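Local coordinates for beta-microseminoprotein (Homo sapiens, PDB 3IX0) that is a secreted prostate and seminal plasma protein that forms homodimers, interacts with PI16 and probably binds immunoglobulin, at residues E8-D13 with G23-I28; W32-D35 with T39-C42; I67-K70 with Y75-V78; V77-K80 with T86-V89. All coordinates share one frame; numbering follows the deposited sequence.

How the contacts relate
The four contacts fall into two groups along an elongated, all-beta chain. Contacts 1 and 2 adjoin: the rings of His26 and Trp32 stack, and Cys42 SG packs against the backbone of 26-28, so the short strand 25-26 leans on the hairpin of strands 31-33 and 38-42. Contacts 3 and 4 lie with centres about 9 Å apart and share Val77 and Val78, because strand 74-79 pairs with strand 64-69 in contact 3 and meets the 86-89 segment in contact 4. Contacts 2 and 3 are about 22 Å apart between centres, though their nearest atoms come within about 5 Å. Contacts 1 and 4 are farthest apart, with about 44 Å between centres.

Contact 1: E8-D13 with G23-I28; sequences EGVPGD and GNKHPI
Both Asp13 and Lys25 turn their CG opposite the carbonyl carbon and beside the backbone N (chi1 -80° and -66°), and a bend in the lysine chain at chi3 (-84°) brings its ammonium round to the carboxylate. The aspartate is the last residue of a type II beta turn, Val10 to Asp13, in the loop between strands 2-6 and 18-19; the lysine belongs to strand 25-26, which pairs with 18-19. The turn is closed by a backbone hydrogen bond from Asp13 N to Val10 O at 2.8 Å. Pro11 and Gly12 suit its two corners, the proline ring fixing the first and the glycine accepting positive phi at the second, where a CB would jam against the preceding carbonyl. Across the contact there is one long salt bridge, Asp13 OD2 to Lys25 NZ at 3.5 Å, the two side chains approaching from opposite directions. Asp13 is poorly ordered, in keeping with a surface charge pair. The apolar packing is slight; the side chains of Val10 and Lys25 also both touch Met19 of strand 18-19. Val10 CG2 stands 4.4 Å from Lys25 CD, and that same CD lies 3.5 Å from Asp13 OD2.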
loop_
_atom_site.group_PDB
_atom_site.type_symbol
_atom_site.label_atom_id
_atom_site.label_comp_id
_atom_site.label_asym_id
_atom_site.label_seq_id
_atom_site.Cartn_x
_atom_site.Cartn_y
_atom_site.Cartn_z
ATOM N N GLU B 8 -13.604 8.698 -13.796
ATOM C CA GLU B 8 -14.776 9.085 -14.579
ATOM C C GLU B 8 -14.558 10.391 -15.325
ATOM O O GLU B 8 -15.366 10.768 -16.168
ATOM C CB GLU B 8 -16.026 9.171 -13.712
ATOM C CG GLU B 8 -16.583 7.816 -13.351
ATOM C CD GLU B 8 -18.004 7.901 -12.865
ATOM O OE1 GLU B 8 -18.417 9.008 -12.444
ATOM O OE2 GLU B 8 -18.704 6.863 -12.909
ATOM N N GLY B 9 -13.451 11.064 -15.021
ATOM C CA GLY B 9 -13.173 12.373 -15.580
ATOM C C GLY B 9 -14.238 13.329 -15.085
ATOM O O GLY B 9 -14.909 13.050 -14.080
ATOM N N VAL B 10 -14.401 14.451 -15.780
ATOM C CA VAL B 10 -15.481 15.381 -15.465
ATOM C C VAL B 10 -16.459 15.471 -16.636
ATOM O O VAL B 10 -16.141 16.057 -17.671
ATOM C CB VAL B 10 -14.939 16.778 -15.117
ATOM C CG1 VAL B 10 -16.071 17.691 -14.677
ATOM C CG2 VAL B 10 -13.881 16.672 -14.026
ATOM N N PRO B 11 -17.646 14.862 -16.486
ATOM C CA PRO B 11 -18.672 14.886 -17.535
ATOM C C PRO B 11 -18.938 16.317 -17.971
ATOM O O PRO B 11 -19.007 17.213 -17.127
ATOM C CB PRO B 11 -19.900 14.305 -16.834
ATOM C CG PRO B 11 -19.342 13.408 -15.802
ATOM C CD PRO B 11 -18.068 14.061 -15.324
ATOM N N GLY B 12 -19.071 16.527 -19.275
ATOM C CA GLY B 12 -19.198 17.865 -19.815
ATOM C C GLY B 12 -17.862 18.412 -20.272
ATOM O O GLY B 12 -17.800 19.148 -21.250
ATOM N N ASP B 13 -16.788 18.056 -19.570
ATOM C CA ASP B 13 -15.453 18.485 -19.972
ATOM C C ASP B 13 -15.035 17.822 -21.268
ATOM O O ASP B 13 -15.509 16.740 -21.603
ATOM C CB ASP B 13 -14.422 18.179 -18.891
ATOM C CG ASP B 13 -14.430 19.201 -17.786
ATOM O OD1 ASP B 13 -15.426 19.942 -17.680
ATOM O OD2 ASP B 13 -13.442 19.263 -17.027
ATOM N N GLY B 23 -11.711 19.674 -5.774
ATOM C CA GLY B 23 -12.018 20.406 -6.988
ATOM C C GLY B 23 -10.888 20.763 -7.949
ATOM O O GLY B 23 -11.113 21.541 -8.874
ATOM N N ASN B 24 -9.689 20.223 -7.746
ATOM C CA ASN B 24 -8.613 20.400 -8.719
ATOM C C ASN B 24 -8.642 19.337 -9.822
ATOM O O ASN B 24 -8.803 18.145 -9.558
ATOM C CB ASN B 24 -7.223 20.384 -8.056
ATOM C CG ASN B 24 -7.118 21.312 -6.860
ATOM O OD1 ASN B 24 -7.050 22.543 -6.998
ATOM N ND2 ASN B 24 -7.058 20.717 -5.669
ATOM N N LYS B 25 -8.459 19.766 -11.058
ATOM C CA LYS B 25 -8.301 18.833 -12.157
ATOM C C LYS B 25 -6.830 18.599 -12.425
ATOM O O LYS B 25 -6.007 19.528 -12.386
ATOM C CB LYS B 25 -8.977 19.352 -13.431
ATOM C CG LYS B 25 -10.482 19.440 -13.323
ATOM C CD LYS B 25 -11.097 20.015 -14.572
ATOM C CE LYS B 25 -11.074 21.533 -14.547
ATOM N NZ LYS B 25 -11.914 22.105 -15.637
ATOM N N HIS B 26 -6.513 17.348 -12.724
ATOM C CA HIS B 26 -5.147 16.931 -12.932
ATOM C C HIS B 26 -4.973 16.298 -14.292
ATOM O O HIS B 26 -5.836 15.573 -14.768
ATOM C CB HIS B 26 -4.728 15.932 -11.850
ATOM C CG HIS B 26 -4.930 16.438 -10.461
ATOM N ND1 HIS B 26 -3.882 16.896 -9.682
ATOM C CD2 HIS B 26 -6.042 16.582 -9.708
ATOM C CE1 HIS B 26 -4.344 17.289 -8.521
ATOM N NE2 HIS B 26 -5.657 17.109 -8.498
ATOM N N PRO B 27 -3.835 16.567 -14.915
ATOM C CA PRO B 27 -3.509 16.015 -16.229
ATOM C C PRO B 27 -3.368 14.495 -16.174
ATOM O O PRO B 27 -2.911 13.931 -15.167
ATOM C CB PRO B 27 -2.152 16.664 -16.556
ATOM C CG PRO B 27 -2.027 17.828 -15.612
ATOM C CD PRO B 27 -2.770 17.431 -14.381
ATOM N N ILE B 28 -3.772 13.835 -17.255
ATOM C CA ILE B 28 -3.569 12.398 -17.379
ATOM C C ILE B 28 -2.083 12.159 -17.185
ATOM O O ILE B 28 -1.264 12.926 -17.673
ATOM C CB ILE B 28 -4.041 11.872 -18.758
ATOM C CG1 ILE B 28 -5.529 12.144 -18.952
ATOM C CG2 ILE B 28 -3.837 10.389 -18.862
ATOM C CD1 ILE B 28 -6.402 11.311 -18.042
#

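Contact 2: W32-D35 with T39-C42; sequences WQTD and TCTC
Trp32 and Cys40 form a hydrogen-bonded antiparallel pair in the hairpin of strands 31-33 and 38-42, with Trp32 N bonded to Cys40 O at 3.0 Å and Cys40 N to Trp32 O at 2.9 Å, the latter almost straight. From its CB, the tryptophan sets CG between the backbone N and the carbonyl carbon (chi1 72°), which swings the indole over the neighbouring strand. Along the ring, Trp32 CD2 and Trp32 CE2 approach Cys40 CB, CE2 at 3.6 Å; Trp32 CZ2 comes closest at 3.5 Å, and Trp32 CH2 also meets this carbon. This methylene sits over one face of the six-membered ring as a CH-pi contact, 17° off the normal, while the ring of His26 stacks on the opposite face. Farther round the benzo ring, Trp32 CE3 lies 3.6 Å from Cys40 O, and Trp32 CZ3 reaches Cys42 CB at 3.8 Å. Thr34 CG2 meets Cys40 SG at 3.7 Å. With an alanine here, Cys40 CB and the His26 ring would probably lose the flat surface between them. The indole thus packs on the CB atoms of two disulfide-bonded cysteines, a contact dispersive and CH-pi in kind, with their sulfurs committed to Cys49 and Cys18.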
loop_
_atom_site.group_PDB
_atom_site.type_symbol
_atom_site.label_atom_id
_atom_site.label_comp_id
_atom_site.label_asym_id
_atom_site.label_seq_id
_atom_site.Cartn_x
_atom_site.Cartn_y
_atom_site.Cartn_z
ATOM N N TRP B 32 0.198 14.006 -7.728
ATOM C CA TRP B 32 0.135 15.107 -6.761
ATOM C C TRP B 32 0.084 14.607 -5.325
ATOM O O TRP B 32 -0.291 13.466 -5.062
ATOM C CB TRP B 32 -1.055 16.017 -7.029
ATOM C CG TRP B 32 -2.423 15.442 -6.700
ATOM C CD1 TRP B 32 -3.173 15.707 -5.593
ATOM C CD2 TRP B 32 -3.209 14.549 -7.513
ATOM N NE1 TRP B 32 -4.370 15.024 -5.657
ATOM C CE2 TRP B 32 -4.414 14.309 -6.824
ATOM C CE3 TRP B 32 -3.004 13.926 -8.748
ATOM C CZ2 TRP B 32 -5.411 13.465 -7.327
ATOM C CZ3 TRP B 32 -3.988 13.086 -9.243
ATOM C CH2 TRP B 32 -5.181 12.867 -8.534
ATOM N N GLN B 33 0.461 15.467 -4.394
ATOM C CA GLN B 33 0.299 15.147 -2.993
ATOM C C GLN B 33 -0.951 15.856 -2.494
ATOM O O GLN B 33 -1.239 16.992 -2.894
ATOM C CB GLN B 33 1.541 15.562 -2.205
ATOM C CG GLN B 33 2.840 14.972 -2.759
ATOM C CD GLN B 33 4.060 15.319 -1.903
ATOM O OE1 GLN B 33 3.964 15.448 -0.670
ATOM N NE2 GLN B 33 5.215 15.471 -2.554
ATOM N N THR B 34 -1.711 15.169 -1.650
ATOM C CA THR B 34 -2.927 15.728 -1.093
ATOM C C THR B 34 -2.610 16.509 0.173
ATOM O O THR B 34 -1.443 16.745 0.504
ATOM C CB THR B 34 -3.869 14.617 -0.682
ATOM O OG1 THR B 34 -3.216 13.848 0.339
ATOM C CG2 THR B 34 -4.248 13.707 -1.902
ATOM N N ASP B 35 -3.657 16.881 0.902
ATOM C CA ASP B 35 -3.474 17.567 2.172
ATOM C C ASP B 35 -3.655 16.622 3.349
ATOM O O ASP B 35 -3.850 17.052 4.484
ATOM C CB ASP B 35 -4.418 18.768 2.275
ATOM C CG ASP B 35 -3.996 19.904 1.367
ATOM O OD1 ASP B 35 -2.773 20.119 1.212
ATOM O OD2 ASP B 35 -4.881 20.583 0.805
ATOM N N THR B 39 -0.107 10.375 -1.697
ATOM C CA THR B 39 0.311 10.637 -3.055
ATOM C C THR B 39 -0.669 9.930 -3.996
ATOM O O THR B 39 -0.903 8.718 -3.887
ATOM C CB THR B 39 1.782 10.208 -3.313
ATOM O OG1 THR B 39 2.047 10.272 -4.715
ATOM C CG2 THR B 39 2.048 8.773 -2.837
ATOM N N CYS B 40 -1.255 10.705 -4.896
ATOM C CA CYS B 40 -2.232 10.207 -5.856
ATOM C C CYS B 40 -1.712 10.332 -7.274
ATOM O O CYS B 40 -0.961 11.253 -7.580
ATOM C CB CYS B 40 -3.528 11.018 -5.749
ATOM S SG CYS B 40 -4.350 10.855 -4.181
ATOM N N THR B 41 -2.155 9.433 -8.149
ATOM C CA THR B 41 -1.780 9.481 -9.548
ATOM C C THR B 41 -2.998 9.348 -10.447
ATOM O O THR B 41 -3.846 8.492 -10.235
ATOM C CB THR B 41 -0.754 8.375 -9.887
ATOM O OG1 THR B 41 0.335 8.431 -8.955
ATOM C CG2 THR B 41 -0.210 8.546 -11.319
ATOM N N CYS B 42 -3.082 10.221 -11.446
ATOM C CA CYS B 42 -4.197 10.237 -12.366
ATOM C C CYS B 42 -3.857 9.466 -13.644
ATOM O O CYS B 42 -2.902 9.792 -14.326
ATOM C CB CYS B 42 -4.535 11.678 -12.732
ATOM S SG CYS B 42 -5.579 11.826 -14.207
#

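Contact 3: I67-K70 with Y75-V78; sequences IFKK and YIVV
Ile67 and Ile76 exchange two backbone hydrogen bonds, Ile67 N to Ile76 O and Ile76 N to Ile67 O, both 2.9 Å, forming the hydrogen-bonded pair of an antiparallel hairpin made by strands 64-69 and 74-79. Beside it Phe68 and Tyr75 make the non-hydrogen-bonded pair, where Tyr75 CA turns its hydrogen to Ile67 O at 3.3 Å. Their side chains share one face of the sheet. Phe68 holds CG opposite its backbone N (chi1 -179°), which directs the edge of its ring, led by CD1, at the face of Tyr75; CD1 stands 4.0 Å above the centre of that ring. The pair is edge-to-face, with centroids 5.3 Å apart and planes at 53°, and Phe68 CB also lies against Tyr75 CE2. Both side chains touch Val53. The other face is aliphatic: Ile67 CB packs on Ile76 CG1, and Ile67 CD1 meets Val78 CG2 at 3.7 Å, crossing at about a right angle. Branched residues suit extended strands here. A serine at Tyr75 would probably leave the Phe68 edge without its pi face and open a gap beside Val53. The backbone bonds thus fix the pairing, while aromatic and aliphatic contacts cover its two faces.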
loop_
_atom_site.group_PDB
_atom_site.type_symbol
_atom_site.label_atom_id
_atom_site.label_comp_id
_atom_site.label_asym_id
_atom_site.label_seq_id
_atom_site.Cartn_x
_atom_site.Cartn_y
_atom_site.Cartn_z
ATOM N N ILE B 67 3.592 9.155 18.227
ATOM C CA ILE B 67 2.912 10.425 18.111
ATOM C C ILE B 67 2.999 10.863 16.643
ATOM O O ILE B 67 4.078 10.886 16.046
ATOM C CB ILE B 67 3.547 11.485 19.037
ATOM C CG1 ILE B 67 3.573 11.001 20.488
ATOM C CG2 ILE B 67 2.812 12.809 18.892
ATOM C CD1 ILE B 67 4.307 11.965 21.445
ATOM N N PHE B 68 1.856 11.196 16.065
ATOM C CA PHE B 68 1.775 11.541 14.656
ATOM C C PHE B 68 2.142 12.999 14.453
ATOM O O PHE B 68 1.646 13.850 15.166
ATOM C CB PHE B 68 0.346 11.311 14.144
ATOM C CG PHE B 68 0.176 11.611 12.680
ATOM C CD1 PHE B 68 0.999 11.015 11.742
ATOM C CD2 PHE B 68 -0.805 12.491 12.244
ATOM C CE1 PHE B 68 0.856 11.294 10.395
ATOM C CE2 PHE B 68 -0.954 12.763 10.904
ATOM C CZ PHE B 68 -0.119 12.166 9.978
ATOM N N LYS B 69 2.999 13.283 13.480
ATOM C CA LYS B 69 3.320 14.667 13.122
ATOM C C LYS B 69 2.782 14.954 11.723
ATOM O O LYS B 69 3.438 14.646 10.726
ATOM C CB LYS B 69 4.834 14.887 13.138
ATOM C CG LYS B 69 5.540 14.397 14.390
ATOM C CD LYS B 69 5.822 15.543 15.350
ATOM C CE LYS B 69 4.887 15.516 16.551
ATOM N NZ LYS B 69 5.504 16.185 17.732
ATOM N N LYS B 70 1.588 15.536 11.659
ATOM C CA LYS B 70 0.871 15.703 10.413
ATOM C C LYS B 70 1.735 16.409 9.390
ATOM O O LYS B 70 1.865 15.947 8.259
ATOM C CB LYS B 70 -0.431 16.480 10.645
ATOM C CG LYS B 70 -1.401 16.435 9.467
ATOM C CD LYS B 70 -2.844 16.204 9.931
ATOM C CE LYS B 70 -3.553 17.488 10.362
ATOM N NZ LYS B 70 -4.185 18.212 9.217
ATOM N N TYR B 75 5.375 9.519 11.929
ATOM C CA TYR B 75 5.329 9.306 13.370
ATOM C C TYR B 75 6.701 9.444 13.994
ATOM O O TYR B 75 7.704 9.135 13.378
ATOM C CB TYR B 75 4.872 7.894 13.685
ATOM C CG TYR B 75 3.412 7.661 13.523
ATOM C CD1 TYR B 75 2.894 7.179 12.320
ATOM C CD2 TYR B 75 2.541 7.895 14.573
ATOM C CE1 TYR B 75 1.537 6.943 12.171
ATOM C CE2 TYR B 75 1.171 7.661 14.436
ATOM C CZ TYR B 75 0.684 7.192 13.239
ATOM O OH TYR B 75 -0.657 6.972 13.111
ATOM N N ILE B 76 6.727 9.884 15.240
ATOM C CA ILE B 76 7.881 9.670 16.083
ATOM C C ILE B 76 7.459 8.665 17.151
ATOM O O ILE B 76 6.266 8.482 17.407
ATOM C CB ILE B 76 8.387 10.978 16.716
ATOM C CG1 ILE B 76 7.280 11.670 17.515
ATOM C CG2 ILE B 76 8.918 11.912 15.631
ATOM C CD1 ILE B 76 7.808 12.667 18.545
ATOM N N VAL B 77 8.432 7.985 17.735
ATOM C CA VAL B 77 8.159 7.010 18.785
ATOM C C VAL B 77 9.077 7.311 19.951
ATOM O O VAL B 77 10.300 7.258 19.818
ATOM C CB VAL B 77 8.391 5.578 18.332
ATOM C CG1 VAL B 77 8.045 4.625 19.454
ATOM C CG2 VAL B 77 7.556 5.278 17.061
ATOM N N VAL B 78 8.468 7.624 21.091
ATOM C CA VAL B 78 9.175 8.271 22.175
ATOM C C VAL B 78 8.770 7.723 23.534
ATOM O O VAL B 78 7.748 7.062 23.682
ATOM C CB VAL B 78 8.949 9.792 22.125
ATOM C CG1 VAL B 78 9.547 10.367 20.855
ATOM C CG2 VAL B 78 7.468 10.124 22.183
#

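Contact 4: V77-K80 with T86-V89; sequences VVEK and TCSV
Val77 receives at its carbonyl the hydrogen bond Cys87 N to Val77 O, 3.0 Å long and nearly straight at 176°, though the donor is tilted 32° from the carbonyl plane. Thr86 CG2 also rests against Val77 O at 3.4 Å. The valine's methyls divide the apolar work. Val77 CG2 meets Val89 CG2 at 3.6 Å, with the two side chains crossing at about a right angle, and Val77 CG1 lies near Cys87 CB. Small branched residues allow this close fit, and Pro56 touches both valines. At Val78 the CA atoms come nearest, Val78 CA 4.3 Å from Thr86 CA, yet the two side chains diverge: the valine's packs on Pro83, and Val78 C lies 3.5 Å from Cys87 SG. Next, Glu79 CG is 3.7 Å from Cys87 SG, which also lies close to Glu79 N. Cys87 points its CB at the strand, with SG beside its own backbone N (chi1 -59°), and the sulfur is bonded to Cys64 at the start of strand 64-69. Bonds of Val77 with Cys87 and Glu79 with Lys85 flank the Val78-Thr86 pair, giving a short antiparallel, non-hydrogen-bonded bridge tied by a disulfide, as befits a small, disulfide-rich beta protein.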
loop_
_atom_site.group_PDB
_atom_site.type_symbol
_atom_site.label_atom_id
_atom_site.label_comp_id
_atom_site.label_asym_id
_atom_site.label_seq_id
_atom_site.Cartn_x
_atom_site.Cartn_y
_atom_site.Cartn_z
ATOM N N VAL B 77 8.432 7.985 17.735
ATOM C CA VAL B 77 8.159 7.010 18.785
ATOM C C VAL B 77 9.077 7.311 19.951
ATOM O O VAL B 77 10.300 7.258 19.818
ATOM C CB VAL B 77 8.391 5.578 18.332
ATOM C CG1 VAL B 77 8.045 4.625 19.454
ATOM C CG2 VAL B 77 7.556 5.278 17.061
ATOM N N VAL B 78 8.468 7.624 21.091
ATOM C CA VAL B 78 9.175 8.271 22.175
ATOM C C VAL B 78 8.770 7.723 23.534
ATOM O O VAL B 78 7.748 7.062 23.682
ATOM C CB VAL B 78 8.949 9.792 22.125
ATOM C CG1 VAL B 78 9.547 10.367 20.855
ATOM C CG2 VAL B 78 7.468 10.124 22.183
ATOM N N GLU B 79 9.600 7.989 24.528
ATOM C CA GLU B 79 9.328 7.534 25.878
ATOM C C GLU B 79 8.131 8.270 26.476
ATOM O O GLU B 79 8.017 9.500 26.358
ATOM C CB GLU B 79 10.563 7.729 26.749
ATOM C CG GLU B 79 11.681 6.749 26.439
ATOM C CD GLU B 79 12.902 6.929 27.345
ATOM O OE1 GLU B 79 12.819 7.659 28.364
ATOM O OE2 GLU B 79 13.946 6.331 27.033
ATOM N N LYS B 80 7.241 7.504 27.105
ATOM C CA LYS B 80 6.111 8.085 27.829
ATOM C C LYS B 80 6.556 9.059 28.925
ATOM O O LYS B 80 6.013 10.168 29.040
ATOM C CB LYS B 80 5.210 6.995 28.397
ATOM C CG LYS B 80 4.467 6.185 27.320
ATOM C CD LYS B 80 3.606 5.112 27.964
ATOM C CE LYS B 80 2.836 4.297 26.939
ATOM N NZ LYS B 80 2.232 3.077 27.564
ATOM N N THR B 86 13.841 9.142 22.457
ATOM C CA THR B 86 13.373 8.280 21.366
ATOM C C THR B 86 13.509 6.808 21.706
ATOM O O THR B 86 14.449 6.412 22.367
ATOM C CB THR B 86 14.156 8.542 20.074
ATOM O OG1 THR B 86 14.098 9.935 19.766
ATOM C CG2 THR B 86 13.559 7.757 18.920
ATOM N N CYS B 87 12.555 6.003 21.262
ATOM C CA CYS B 87 12.625 4.557 21.450
ATOM C C CYS B 87 13.026 3.895 20.141
ATOM O O CYS B 87 12.994 4.535 19.090
ATOM C CB CYS B 87 11.278 4.018 21.919
ATOM S SG CYS B 87 10.713 4.775 23.488
ATOM N N SER B 88 13.417 2.626 20.201
ATOM C CA SER B 88 13.721 1.901 18.982
ATOM C C SER B 88 12.478 1.176 18.462
ATOM O O SER B 88 11.669 0.666 19.239
ATOM C CB SER B 88 14.897 0.934 19.181
ATOM O OG SER B 88 14.483 -0.248 19.843
ATOM N N VAL B 89 12.336 1.161 17.141
ATOM C CA VAL B 89 11.198 0.538 16.474
ATOM C C VAL B 89 11.677 -0.652 15.666
ATOM O O VAL B 89 12.469 -0.507 14.745
ATOM C CB VAL B 89 10.494 1.492 15.479
ATOM C CG1 VAL B 89 9.383 0.720 14.654
ATOM C CG2 VAL B 89 9.931 2.700 16.188
#